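Local coordinates for extracellular solute-binding protein family 1 (Alicyclobacillus acidocaldarius subsp. acidocaldarius, PDB 4OVJ) that probably captures a solute outside the cell and delivers it to a membrane ABC importer, as expected of a bacterial family 1 solute-binding protein, at residues A39-A44 with L329-P334; Q186-W191 with Q382-M387; H198-S203 with P372-D377; S338-L343 with A354-V359. All coordinates share one frame; numbering follows the deposited sequence. Where two conformers were deposited one is given.

Contact 1: residues A39-A44 with L329-P334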
loop_
_atom_site.group_PDB
_atom_site.type_symbol
_atom_site.label_atom_id
_atom_site.label_comp_id
_atom_site.label_asym_id
_atom_site.label_seq_id
_atom_site.Cartn_x
_atom_site.Cartn_y
_atom_site.Cartn_z
ATOM N N ALA A 39 10.159 17.428 -6.993
ATOM C CA ALA A 39 9.487 18.693 -7.223
ATOM C C ALA A 39 8.410 18.971 -6.162
ATOM O O ALA A 39 8.374 20.052 -5.593
ATOM C CB ALA A 39 8.881 18.715 -8.626
ATOM N N VAL A 40 7.548 18.002 -5.876
ATOM C CA VAL A 40 6.455 18.260 -4.940
ATOM C C VAL A 40 6.996 18.440 -3.520
ATOM O O VAL A 40 6.444 19.202 -2.729
ATOM C CB VAL A 40 5.329 17.187 -4.996
ATOM C CG1 VAL A 40 4.753 17.106 -6.409
ATOM C CG2 VAL A 40 5.804 15.813 -4.508
ATOM N N THR A 41 8.093 17.758 -3.214
ATOM C CA THR A 41 8.695 17.852 -1.891
ATOM C C THR A 41 9.307 19.238 -1.701
ATOM O O THR A 41 9.128 19.864 -0.665
ATOM C CB THR A 41 9.756 16.760 -1.666
ATOM O OG1 THR A 41 9.182 15.470 -1.936
ATOM C CG2 THR A 41 10.253 16.815 -0.244
ATOM N N LEU A 42 9.981 19.738 -2.727
ATOM C CA LEU A 42 10.500 21.104 -2.682
ATOM C C LEU A 42 9.376 22.133 -2.582
ATOM O O LEU A 42 9.528 23.145 -1.906
ATOM C CB LEU A 42 11.412 21.396 -3.878
ATOM C CG LEU A 42 12.683 20.547 -3.925
ATOM C CD1 LEU A 42 13.482 20.922 -5.153
ATOM C CD2 LEU A 42 13.520 20.674 -2.658
ATOM N N ALA A 43 8.238 21.870 -3.218
ATOM C CA ALA A 43 7.101 22.775 -3.094
ATOM C C ALA A 43 6.540 22.771 -1.668
ATOM O O ALA A 43 6.127 23.803 -1.162
ATOM C CB ALA A 43 6.015 22.416 -4.089
ATOM N N ALA A 44 6.525 21.607 -1.020
ATOM C CA ALA A 44 6.066 21.531 0.359
ATOM C C ALA A 44 7.022 22.282 1.302
ATOM O O ALA A 44 6.584 22.972 2.205
ATOM C CB ALA A 44 5.894 20.086 0.794
ATOM N N LEU A 329 -0.880 13.582 -4.482
ATOM C CA LEU A 329 -1.090 12.144 -4.359
ATOM C C LEU A 329 0.123 11.367 -4.865
ATOM O O LEU A 329 0.067 10.161 -5.046
ATOM C CB LEU A 329 -2.351 11.720 -5.119
ATOM C CG LEU A 329 -3.655 11.874 -4.340
ATOM C CD1 LEU A 329 -4.162 13.294 -4.424
ATOM C CD2 LEU A 329 -4.705 10.907 -4.872
ATOM N N VAL A 330 1.241 12.065 -5.025
ATOM C CA VAL A 330 2.420 11.507 -5.639
ATOM C C VAL A 330 2.924 10.256 -4.886
ATOM O O VAL A 330 3.209 9.229 -5.495
ATOM C CB VAL A 330 3.521 12.615 -5.757
ATOM C CG1 VAL A 330 4.802 12.051 -6.329
ATOM C CG2 VAL A 330 3.017 13.787 -6.607
ATOM N N ARG A 331 2.985 10.333 -3.560
ATOM C CA ARG A 331 3.440 9.202 -2.728
ATOM C C ARG A 331 2.332 8.220 -2.338
ATOM O O ARG A 331 2.598 7.148 -1.788
ATOM C CB ARG A 331 4.065 9.738 -1.453
ATOM C CG ARG A 331 5.388 10.446 -1.657
ATOM C CD ARG A 331 5.783 11.101 -0.349
ATOM N NE ARG A 331 7.176 11.543 -0.303
ATOM C CZ ARG A 331 7.643 12.687 -0.808
ATOM N NH1 ARG A 331 6.854 13.547 -1.440
ATOM N NH2 ARG A 331 8.925 12.976 -0.674
ATOM N N GLY A 332 1.094 8.600 -2.605
ATOM C CA GLY A 332 -0.069 7.845 -2.184
ATOM C C GLY A 332 -1.141 8.756 -1.613
ATOM O O GLY A 332 -1.100 9.977 -1.771
ATOM N N ILE A 333 -2.111 8.144 -0.946
ATOM C CA ILE A 333 -3.200 8.876 -0.319
ATOM C C ILE A 333 -2.689 9.556 0.951
ATOM O O ILE A 333 -1.970 8.935 1.729
ATOM C CB ILE A 333 -4.345 7.924 0.036
ATOM C CG1 ILE A 333 -4.883 7.297 -1.244
ATOM C CG2 ILE A 333 -5.455 8.666 0.765
ATOM C CD1 ILE A 333 -5.121 8.335 -2.313
ATOM N N PRO A 334 -3.056 10.829 1.174
ATOM C CA PRO A 334 -2.590 11.502 2.379
ATOM C C PRO A 334 -2.942 10.759 3.654
ATOM O O PRO A 334 -4.053 10.236 3.802
ATOM C CB PRO A 334 -3.314 12.843 2.338
ATOM C CG PRO A 334 -3.519 13.096 0.887
ATOM C CD PRO A 334 -3.782 11.750 0.285
#

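Contact 2: residues Q186-W191 with Q382-M387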
loop_
_atom_site.group_PDB
_atom_site.type_symbol
_atom_site.label_atom_id
_atom_site.label_comp_id
_atom_site.label_asym_id
_atom_site.label_seq_id
_atom_site.Cartn_x
_atom_site.Cartn_y
_atom_site.Cartn_z
ATOM N N GLN A 186 0.576 -10.937 -3.310
ATOM C CA GLN A 186 0.034 -10.026 -2.316
ATOM C C GLN A 186 -1.484 -10.174 -2.125
ATOM O O GLN A 186 -1.975 -9.997 -1.006
ATOM C CB GLN A 186 0.468 -8.581 -2.588
ATOM C CG GLN A 186 1.987 -8.356 -2.483
ATOM C CD GLN A 186 2.575 -8.708 -1.121
ATOM O OE1 GLN A 186 1.899 -8.636 -0.097
ATOM N NE2 GLN A 186 3.846 -9.094 -1.105
ATOM N N THR A 187 -2.257 -10.536 -3.151
ATOM C CA THR A 187 -3.673 -10.825 -2.853
ATOM C C THR A 187 -3.804 -12.129 -2.068
ATOM O O THR A 187 -4.710 -12.269 -1.249
ATOM C CB THR A 187 -4.620 -10.859 -4.062
ATOM O OG1 THR A 187 -4.294 -11.944 -4.934
ATOM C CG2 THR A 187 -4.607 -9.542 -4.806
ATOM N N PHE A 188 -2.914 -13.087 -2.317
ATOM C CA PHE A 188 -2.870 -14.248 -1.457
ATOM C C PHE A 188 -2.533 -13.850 -0.001
ATOM O O PHE A 188 -3.087 -14.405 0.946
ATOM C CB PHE A 188 -1.905 -15.330 -1.949
ATOM C CG PHE A 188 -1.848 -16.490 -1.015
ATOM C CD1 PHE A 188 -2.991 -17.222 -0.745
ATOM C CD2 PHE A 188 -0.685 -16.795 -0.330
ATOM C CE1 PHE A 188 -2.983 -18.238 0.186
ATOM C CE2 PHE A 188 -0.667 -17.827 0.589
ATOM C CZ PHE A 188 -1.814 -18.550 0.851
ATOM N N GLY A 189 -1.639 -12.877 0.174
ATOM C CA GLY A 189 -1.325 -12.365 1.499
ATOM C C GLY A 189 -2.557 -11.918 2.271
ATOM O O GLY A 189 -2.691 -12.191 3.453
ATOM N N TYR A 190 -3.457 -11.244 1.571
ATOM C CA TYR A 190 -4.742 -10.813 2.111
ATOM C C TYR A 190 -5.591 -12.008 2.564
ATOM O O TYR A 190 -6.056 -12.050 3.697
ATOM C CB TYR A 190 -5.461 -9.964 1.058
ATOM C CG TYR A 190 -6.845 -9.507 1.425
ATOM C CD1 TYR A 190 -7.049 -8.419 2.262
ATOM C CD2 TYR A 190 -7.959 -10.162 0.917
ATOM C CE1 TYR A 190 -8.334 -8.012 2.588
ATOM C CE2 TYR A 190 -9.239 -9.764 1.241
ATOM C CZ TYR A 190 -9.419 -8.684 2.067
ATOM O OH TYR A 190 -10.686 -8.293 2.392
ATOM N N TRP A 191 -5.729 -13.003 1.700
ATOM C CA TRP A 191 -6.406 -14.262 2.023
ATOM C C TRP A 191 -5.784 -14.980 3.212
ATOM O O TRP A 191 -6.492 -15.427 4.111
ATOM C CB TRP A 191 -6.384 -15.166 0.780
ATOM C CG TRP A 191 -7.091 -16.487 0.903
ATOM C CD1 TRP A 191 -6.595 -17.627 1.443
ATOM C CD2 TRP A 191 -8.400 -16.806 0.421
ATOM N NE1 TRP A 191 -7.517 -18.640 1.342
ATOM C CE2 TRP A 191 -8.632 -18.164 0.711
ATOM C CE3 TRP A 191 -9.388 -16.081 -0.258
ATOM C CZ2 TRP A 191 -9.820 -18.813 0.364
ATOM C CZ3 TRP A 191 -10.583 -16.728 -0.596
ATOM C CH2 TRP A 191 -10.783 -18.073 -0.279
ATOM N N GLN A 382 7.828 -13.949 -7.531
ATOM C CA GLN A 382 7.893 -14.387 -8.921
ATOM C C GLN A 382 7.569 -15.873 -9.038
ATOM O O GLN A 382 6.821 -16.260 -9.935
ATOM C CB GLN A 382 9.248 -14.049 -9.568
ATOM C CG GLN A 382 9.298 -14.317 -11.067
ATOM C CD GLN A 382 8.242 -13.535 -11.847
ATOM O OE1 GLN A 382 8.270 -12.310 -11.877
ATOM N NE2 GLN A 382 7.308 -14.245 -12.480
ATOM N N ASP A 383 8.121 -16.698 -8.142
ATOM C CA ASP A 383 7.811 -18.135 -8.125
ATOM C C ASP A 383 6.314 -18.372 -7.914
ATOM O O ASP A 383 5.731 -19.269 -8.519
ATOM C CB ASP A 383 8.599 -18.893 -7.046
ATOM C CG ASP A 383 10.104 -18.874 -7.277
ATOM O OD1 ASP A 383 10.539 -18.704 -8.443
ATOM O OD2 ASP A 383 10.860 -19.045 -6.285
ATOM N N PHE A 384 5.691 -17.570 -7.051
ATOM C CA PHE A 384 4.260 -17.704 -6.816
ATOM C C PHE A 384 3.480 -17.415 -8.086
ATOM O O PHE A 384 2.604 -18.193 -8.487
ATOM C CB PHE A 384 3.819 -16.784 -5.691
ATOM C CG PHE A 384 2.399 -17.004 -5.249
ATOM C CD1 PHE A 384 2.092 -18.020 -4.367
ATOM C CD2 PHE A 384 1.375 -16.201 -5.729
ATOM C CE1 PHE A 384 0.790 -18.224 -3.939
ATOM C CE2 PHE A 384 0.071 -16.398 -5.313
ATOM C CZ PHE A 384 -0.225 -17.407 -4.420
ATOM N N ALA A 385 3.811 -16.306 -8.727
ATOM C CA ALA A 385 3.156 -15.928 -9.981
ATOM C C ALA A 385 3.305 -17.038 -11.033
ATOM O O ALA A 385 2.363 -17.371 -11.739
ATOM C CB ALA A 385 3.727 -14.621 -10.492
ATOM N N ASN A 386 4.483 -17.640 -11.103
ATOM C CA ASN A 386 4.716 -18.710 -12.074
ATOM C C ASN A 386 3.872 -19.948 -11.746
ATOM O O ASN A 386 3.323 -20.599 -12.643
ATOM C CB ASN A 386 6.204 -19.056 -12.126
ATOM C CG ASN A 386 7.048 -17.943 -12.736
ATOM O OD1 ASN A 386 6.534 -17.005 -13.334
ATOM N ND2 ASN A 386 8.353 -18.050 -12.586
HETATM N N MSE A 387 3.740 -20.255 -10.454
HETATM C CA MSE A 387 2.900 -21.377 -10.028
HETATM C C MSE A 387 1.455 -21.084 -10.337
HETATM O O MSE A 387 0.730 -21.954 -10.824
HETATM C CB MSE A 387 3.105 -21.670 -8.552
HETATM C CG MSE A 387 2.287 -22.868 -8.104
HETATM SE SE MSE A 387 0.502 -22.288 -7.464
HETATM C CE MSE A 387 1.117 -21.394 -5.861
#

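Contact 3: residues H198-S203 with P372-D377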
loop_
_atom_site.group_PDB
_atom_site.type_symbol
_atom_site.label_atom_id
_atom_site.label_comp_id
_atom_site.label_asym_id
_atom_site.label_seq_id
_atom_site.Cartn_x
_atom_site.Cartn_y
_atom_site.Cartn_z
ATOM N N HIS A 198 -0.070 -15.791 7.516
ATOM C CA HIS A 198 0.699 -14.714 6.900
ATOM C C HIS A 198 1.540 -15.287 5.792
ATOM O O HIS A 198 1.837 -16.466 5.810
ATOM C CB HIS A 198 1.624 -14.057 7.936
ATOM C CG HIS A 198 0.899 -13.548 9.137
ATOM N ND1 HIS A 198 0.702 -14.311 10.268
ATOM C CD2 HIS A 198 0.272 -12.372 9.363
ATOM C CE1 HIS A 198 -0.002 -13.619 11.147
ATOM N NE2 HIS A 198 -0.280 -12.442 10.620
ATOM N N LEU A 199 1.976 -14.458 4.848
ATOM C CA LEU A 199 2.913 -14.947 3.840
ATOM C C LEU A 199 4.143 -15.560 4.512
ATOM O O LEU A 199 4.590 -16.634 4.122
ATOM C CB LEU A 199 3.337 -13.840 2.880
ATOM C CG LEU A 199 2.193 -13.272 2.022
ATOM C CD1 LEU A 199 2.704 -12.167 1.111
ATOM C CD2 LEU A 199 1.508 -14.360 1.221
ATOM N N TYR A 200 4.680 -14.865 5.510
ATOM C CA TYR A 200 5.875 -15.327 6.228
ATOM C C TYR A 200 5.624 -15.392 7.711
ATOM O O TYR A 200 4.754 -14.710 8.239
ATOM C CB TYR A 200 7.050 -14.385 5.986
ATOM C CG TYR A 200 7.375 -14.173 4.539
ATOM C CD1 TYR A 200 8.102 -15.109 3.840
ATOM C CD2 TYR A 200 6.932 -13.037 3.858
ATOM C CE1 TYR A 200 8.404 -14.933 2.507
ATOM C CE2 TYR A 200 7.226 -12.854 2.520
ATOM C CZ TYR A 200 7.968 -13.808 1.850
ATOM O OH TYR A 200 8.278 -13.652 0.522
ATOM N N ASN A 201 6.405 -16.197 8.407
ATOM C CA ASN A 201 6.451 -16.039 9.849
ATOM C C ASN A 201 7.160 -14.703 10.177
ATOM O O ASN A 201 7.704 -14.023 9.286
ATOM C CB ASN A 201 7.046 -17.277 10.545
ATOM C CG ASN A 201 8.514 -17.487 10.243
ATOM O OD1 ASN A 201 9.138 -16.707 9.535
ATOM N ND2 ASN A 201 9.081 -18.554 10.807
ATOM N N ALA A 202 7.109 -14.295 11.437
ATOM C CA ALA A 202 7.548 -12.945 11.819
ATOM C C ALA A 202 9.015 -12.639 11.470
ATOM O O ALA A 202 9.345 -11.506 11.106
ATOM C CB ALA A 202 7.302 -12.719 13.302
ATOM N N SER A 203 9.867 -13.659 11.556
ATOM C CA SER A 203 11.305 -13.531 11.293
ATOM C C SER A 203 11.673 -13.741 9.816
ATOM O O SER A 203 12.812 -13.498 9.407
ATOM C CB SER A 203 12.071 -14.529 12.167
ATOM O OG SER A 203 11.417 -15.792 12.214
ATOM N N PRO A 372 8.171 -6.491 7.901
ATOM C CA PRO A 372 8.827 -6.449 6.595
ATOM C C PRO A 372 9.259 -7.853 6.169
ATOM O O PRO A 372 9.606 -8.668 7.024
ATOM C CB PRO A 372 10.040 -5.533 6.836
ATOM C CG PRO A 372 9.690 -4.743 8.051
ATOM C CD PRO A 372 8.889 -5.682 8.901
ATOM N N PRO A 373 9.199 -8.152 4.865
ATOM C CA PRO A 373 9.519 -9.494 4.402
ATOM C C PRO A 373 11.009 -9.788 4.377
ATOM O O PRO A 373 11.817 -8.853 4.401
ATOM C CB PRO A 373 8.983 -9.507 2.967
ATOM C CG PRO A 373 9.066 -8.098 2.531
ATOM C CD PRO A 373 8.746 -7.287 3.762
ATOM N N PRO A 374 11.369 -11.081 4.310
ATOM C CA PRO A 374 12.772 -11.491 4.135
ATOM C C PRO A 374 13.316 -11.119 2.757
ATOM O O PRO A 374 12.552 -10.770 1.858
ATOM C CB PRO A 374 12.718 -13.004 4.304
ATOM C CG PRO A 374 11.332 -13.382 3.886
ATOM C CD PRO A 374 10.444 -12.231 4.258
ATOM N N GLN A 375 14.636 -11.224 2.613
ATOM C CA GLN A 375 15.361 -10.773 1.420
ATOM C C GLN A 375 14.930 -11.464 0.125
ATOM O O GLN A 375 14.982 -10.863 -0.950
ATOM C CB GLN A 375 16.868 -10.973 1.625
ATOM C CG GLN A 375 17.302 -12.428 1.704
ATOM C CD GLN A 375 18.804 -12.586 1.850
ATOM O OE1 GLN A 375 19.565 -11.647 1.629
ATOM N NE2 GLN A 375 19.236 -13.781 2.225
ATOM N N HIS A 376 14.495 -12.715 0.236
ATOM C CA HIS A 376 14.103 -13.521 -0.931
ATOM C C HIS A 376 12.677 -13.238 -1.443
ATOM O O HIS A 376 12.206 -13.929 -2.343
ATOM C CB HIS A 376 14.236 -15.017 -0.607
ATOM C CG HIS A 376 15.645 -15.465 -0.351
ATOM N ND1 HIS A 376 16.667 -15.265 -1.255
ATOM C CD2 HIS A 376 16.195 -16.119 0.700
ATOM C CE1 HIS A 376 17.789 -15.765 -0.767
ATOM N NE2 HIS A 376 17.529 -16.292 0.419
ATOM N N ASP A 377 11.990 -12.241 -0.887
ATOM C CA ASP A 377 10.588 -11.973 -1.249
ATOM C C ASP A 377 10.339 -11.768 -2.739
ATOM O O ASP A 377 9.351 -12.273 -3.270
ATOM C CB ASP A 377 10.045 -10.763 -0.481
ATOM C CG ASP A 377 8.572 -10.498 -0.770
ATOM O OD1 ASP A 377 7.712 -11.306 -0.367
ATOM O OD2 ASP A 377 8.274 -9.484 -1.428
HETATM O O HOH W 1 8.629 -11.674 7.629
#

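Contact 4: residues S338-L343 with A354-V359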
loop_
_atom_site.group_PDB
_atom_site.type_symbol
_atom_site.label_atom_id
_atom_site.label_comp_id
_atom_site.label_asym_id
_atom_site.label_seq_id
_atom_site.Cartn_x
_atom_site.Cartn_y
_atom_site.Cartn_z
ATOM N N SER A 338 -7.496 15.065 8.407
ATOM C CA SER A 338 -7.826 16.486 8.199
ATOM C C SER A 338 -7.415 16.947 6.796
ATOM O O SER A 338 -8.155 17.674 6.140
ATOM C CB SER A 338 -7.239 17.379 9.304
ATOM O OG SER A 338 -5.833 17.309 9.338
ATOM N N VAL A 339 -6.262 16.480 6.317
ATOM C CA VAL A 339 -5.792 16.822 4.976
ATOM C C VAL A 339 -6.726 16.210 3.940
ATOM O O VAL A 339 -7.127 16.877 2.993
ATOM C CB VAL A 339 -4.337 16.368 4.745
ATOM C CG1 VAL A 339 -3.948 16.478 3.285
ATOM C CG2 VAL A 339 -3.402 17.183 5.617
ATOM N N ARG A 340 -7.093 14.946 4.124
ATOM C CA ARG A 340 -8.040 14.315 3.197
ATOM C C ARG A 340 -9.352 15.098 3.131
ATOM O O ARG A 340 -9.872 15.357 2.033
ATOM C CB ARG A 340 -8.304 12.864 3.560
ATOM C CG ARG A 340 -7.111 11.946 3.297
ATOM C CD ARG A 340 -7.489 10.473 3.295
ATOM N NE ARG A 340 -8.109 10.065 4.540
ATOM C CZ ARG A 340 -7.454 9.765 5.660
ATOM N NH1 ARG A 340 -6.121 9.788 5.718
ATOM N NH2 ARG A 340 -8.133 9.442 6.737
ATOM N N THR A 341 -9.872 15.489 4.295
ATOM C CA THR A 341 -11.139 16.249 4.352
ATOM C C THR A 341 -11.037 17.560 3.571
ATOM O O THR A 341 -11.921 17.896 2.763
ATOM C CB THR A 341 -11.584 16.497 5.811
ATOM O OG1 THR A 341 -11.839 15.240 6.449
ATOM C CG2 THR A 341 -12.871 17.334 5.872
ATOM N N GLN A 342 -9.954 18.290 3.796
ATOM C CA GLN A 342 -9.763 19.581 3.151
ATOM C C GLN A 342 -9.491 19.448 1.648
ATOM O O GLN A 342 -9.941 20.280 0.857
ATOM C CB GLN A 342 -8.677 20.378 3.880
ATOM C CG GLN A 342 -9.108 20.711 5.304
ATOM C CD GLN A 342 -8.067 21.474 6.102
ATOM O OE1 GLN A 342 -7.497 20.951 7.063
ATOM N NE2 GLN A 342 -7.826 22.721 5.717
ATOM N N LEU A 343 -8.786 18.397 1.242
ATOM C CA LEU A 343 -8.531 18.178 -0.181
ATOM C C LEU A 343 -9.785 17.657 -0.913
ATOM O O LEU A 343 -9.974 17.940 -2.114
ATOM C CB LEU A 343 -7.352 17.234 -0.401
ATOM C CG LEU A 343 -5.944 17.759 -0.106
ATOM C CD1 LEU A 343 -4.967 16.619 -0.316
ATOM C CD2 LEU A 343 -5.532 18.934 -0.973
ATOM N N ALA A 354 -13.178 9.679 -4.637
ATOM C CA ALA A 354 -13.621 8.309 -4.421
ATOM C C ALA A 354 -12.572 7.509 -3.658
ATOM O O ALA A 354 -12.912 6.768 -2.748
ATOM C CB ALA A 354 -13.935 7.629 -5.745
ATOM N N GLU A 355 -11.308 7.667 -4.041
ATOM C CA GLU A 355 -10.193 7.016 -3.353
ATOM C C GLU A 355 -10.159 7.410 -1.895
ATOM O O GLU A 355 -9.956 6.573 -1.034
ATOM C CB GLU A 355 -8.853 7.491 -3.893
ATOM C CG GLU A 355 -8.274 6.778 -5.067
ATOM C CD GLU A 355 -6.821 7.175 -5.248
ATOM O OE1 GLU A 355 -5.934 6.500 -4.683
ATOM O OE2 GLU A 355 -6.573 8.199 -5.889
ATOM N N PHE A 356 -10.292 8.712 -1.626
ATOM C CA PHE A 356 -10.233 9.204 -0.244
ATOM C C PHE A 356 -11.373 8.607 0.576
ATOM O O PHE A 356 -11.178 8.200 1.723
ATOM C CB PHE A 356 -10.317 10.733 -0.182
ATOM C CG PHE A 356 -9.060 11.450 -0.589
ATOM C CD1 PHE A 356 -8.086 10.847 -1.370
ATOM C CD2 PHE A 356 -8.867 12.775 -0.205
ATOM C CE1 PHE A 356 -6.957 11.545 -1.749
ATOM C CE2 PHE A 356 -7.734 13.467 -0.592
ATOM C CZ PHE A 356 -6.779 12.849 -1.352
ATOM N N GLN A 357 -12.566 8.551 -0.008
ATOM C CA GLN A 357 -13.715 7.978 0.691
ATOM C C GLN A 357 -13.497 6.501 0.991
ATOM O O GLN A 357 -13.836 6.019 2.061
ATOM C CB GLN A 357 -14.988 8.146 -0.126
ATOM C CG GLN A 357 -15.484 9.582 -0.178
ATOM C CD GLN A 357 -16.621 9.783 -1.165
ATOM O OE1 GLN A 357 -16.817 8.985 -2.087
ATOM N NE2 GLN A 357 -17.372 10.861 -0.981
ATOM N N LEU A 358 -12.942 5.776 0.029
ATOM C CA LEU A 358 -12.673 4.355 0.232
ATOM C C LEU A 358 -11.642 4.179 1.355
ATOM O O LEU A 358 -11.819 3.336 2.239
ATOM C CB LEU A 358 -12.167 3.729 -1.071
ATOM C CG LEU A 358 -11.948 2.214 -1.181
ATOM C CD1 LEU A 358 -10.684 1.748 -0.492
ATOM C CD2 LEU A 358 -13.162 1.441 -0.690
ATOM N N VAL A 359 -10.583 4.986 1.336
ATOM C CA VAL A 359 -9.550 4.858 2.371
ATOM C C VAL A 359 -10.162 5.147 3.748
ATOM O O VAL A 359 -9.869 4.453 4.706
ATOM C CB VAL A 359 -8.308 5.713 2.069
ATOM C CG1 VAL A 359 -7.318 5.696 3.224
ATOM C CG2 VAL A 359 -7.585 5.183 0.835
#

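Contact 1: residues A39-A44 with L329-P334
R331 and T41 carry the polar half of this contact, and V40 and V330 the apolar half. The end of the R331 guanidinium points at T41 and grips its hydroxyl with two nitrogens. NH2 of R331 lies 2.8 Å from OG1 of T41, with an N-H...O angle of 155°. NH1 of R331 lies 3.1 Å from the same OG1, through a more bent bond. OG1 sits in the guanidinium plane, so the two bonds hold the flat group edge-on. The same hydroxyl is bonded to the backbone O of E37, one helical turn earlier. R331 is also held by Q296 at NE and Q86 at NH2, which fixes the rotation of its head. Its chain is extended from CG to NE, which spans the distance to the helix.

The apolar contact is tip to tip. CG1 of V40 meets CG2 of V330 at 3.8 Å. CG2 of V40 lies 4.0 Å from NH1 of R331, approaching the guanidinium obliquely. A methionine replacing R331 would probably leave the T41 hydroxyl, Q296 and Q86 without their shared donor.

The helix 35-51 follows the strand 25-31 and precedes the parallel strand 55-61, a beta-alpha-beta crossover. The contact ties this crossover helix to the turn leading into strand 333-334, in the fold of the periplasmic binding protein clan.

Contact 2: residues Q186-W191 with Q382-M387
F188 and F384 meet from two helices, 185-194 and 377-392. Their CA atoms are 9.6 Å apart, the shortest CA separation between the two segments. The backbones therefore stay well separated, and the two aromatic side chains bridge the space. Both segments are helical, and their short axes run roughly crosswise.

Each phenylalanine has CG anti to its own backbone nitrogen (chi1 178° at F188, -172° at F384). This directs both rings into the interface, where the side chains cross at about a right angle. The end of the F384 ring meets the root of F188: CZ of F384 is 3.6 Å from CB of F188. The same CZ is 3.9 Å from CG of F188. The ring planes are near parallel, 23° apart, but offset, with centroids 5.6 Å apart, so that the rings barely overlap.

Other aromatics join the cluster. F209 and Y217 meet F188 edge-to-face, and W185 meets F384. L214 of helix 211-226 packs against both phenylalanines. M387, nearly one helical turn after F384, touches L214 as well.

The contact between the segments is purely apolar. It rests on van der Waals packing of buried rings, and its cohesion probably comes from excluding water rather than from directed bonds.

Contact 3: residues H198-S203 with P372-D377
Y200 and D377 join the loop before strand 207-208 to the start of helix 377-392. The second segment is a proline-rich approach to that helix. P374 to D377 form a type I beta turn, and H376 takes the N-cap position.

The Y200 ring is the centre of the contact. P374 lies over one face in a CH-pi contact: its CD is 3.5 Å from the ring centroid and only 5° off the ring normal. CG of P374 reaches the same ring at CE1, 3.6 Å away. P373 adds its CB at 3.8 Å from CE2 of Y200. L413 of helix 398-414 touches both Y200 and P374.

At the far end of the ring, OH of Y200 donates to OD1 of D377 at 2.6 Å. OD1 lies near the ring plane and uses its anti lone pair, on the side away from the other carboxylate oxygen. The carboxylate is turned 67° from the ring. D377 has CG anti to its backbone nitrogen (chi1 -177°), which swings the acid toward the tyrosine. OD1 has a second donor in NE1 of W185.

A water links the backbones further along. It donates to O of N201 at 3.0 Å and to O of P372 at 3.2 Å.

The proline face fixes the tilt of the ring, and the acid fixes its end. Two donors on one oxygen, together with a place in the first turn of a helix, would be expected to favour the charged form of D377.

Contact 4: residues S338-L343 with A354-V359
F356 slides its ring beneath the aliphatic root of R340. CG of R340 stands 4.0 Å above the ring plane, offset toward the rim on the CD2 side. CB of R340 is 3.8 Å from CD2 of F356. The backbone O of R340 comes to the ring edge, in its plane, 3.6 Å from CD2 of F356. L343, nearly one turn on, meets the same edge: its CB is 3.8 Å from CE2 of F356. The ring thus fits against one turn of the facing helix, touching two side chains and a carbonyl.

The guanidinium of R340 does not stack on the ring; the two planes are 85° apart. The chain bends at chi3 (-57°) and carries the charged end away to its own partners. NE of R340 is bonded to OD1 of N360, and NH1 to the backbone O of P334. I333 and P334 of strand 333-334 also touch F356, and L329 adds to its surroundings. An alanine at F356 is likely to open a gap between the helices, leaving the R340 chain and L343 without the ring they rest on.

The backbones come close here. CA of R340 and CA of F356 are 6.5 Å apart, the nearest CA pair of the two segments. The segments run in roughly opposite directions, and the chain between helices 337-345 and 350-365 is short. This is an antiparallel helical hairpin, with F356 as its buried aromatic wedge, packed on strand 333-334.

Contacts 2 and 4 are buried helix-helix packing; contacts 1 and 3 are partly buried and combine apolar packing with polar bonds. Contacts 1 and 4 adjoin, because helix 337-345 follows strand 333-334 closely in the chain, and the two contacts touch there. Contacts 2 and 3 adjoin on the other side of the chain's centre, where L199 packs on F188, and both use helix 377-392. The two groups stay apart: the centres of contacts 1 and 2 are about 30 Å from each other. Arginine plays two roles. In contact 1 its head makes the bond, whereas in contact 4 its aliphatic root does the packing.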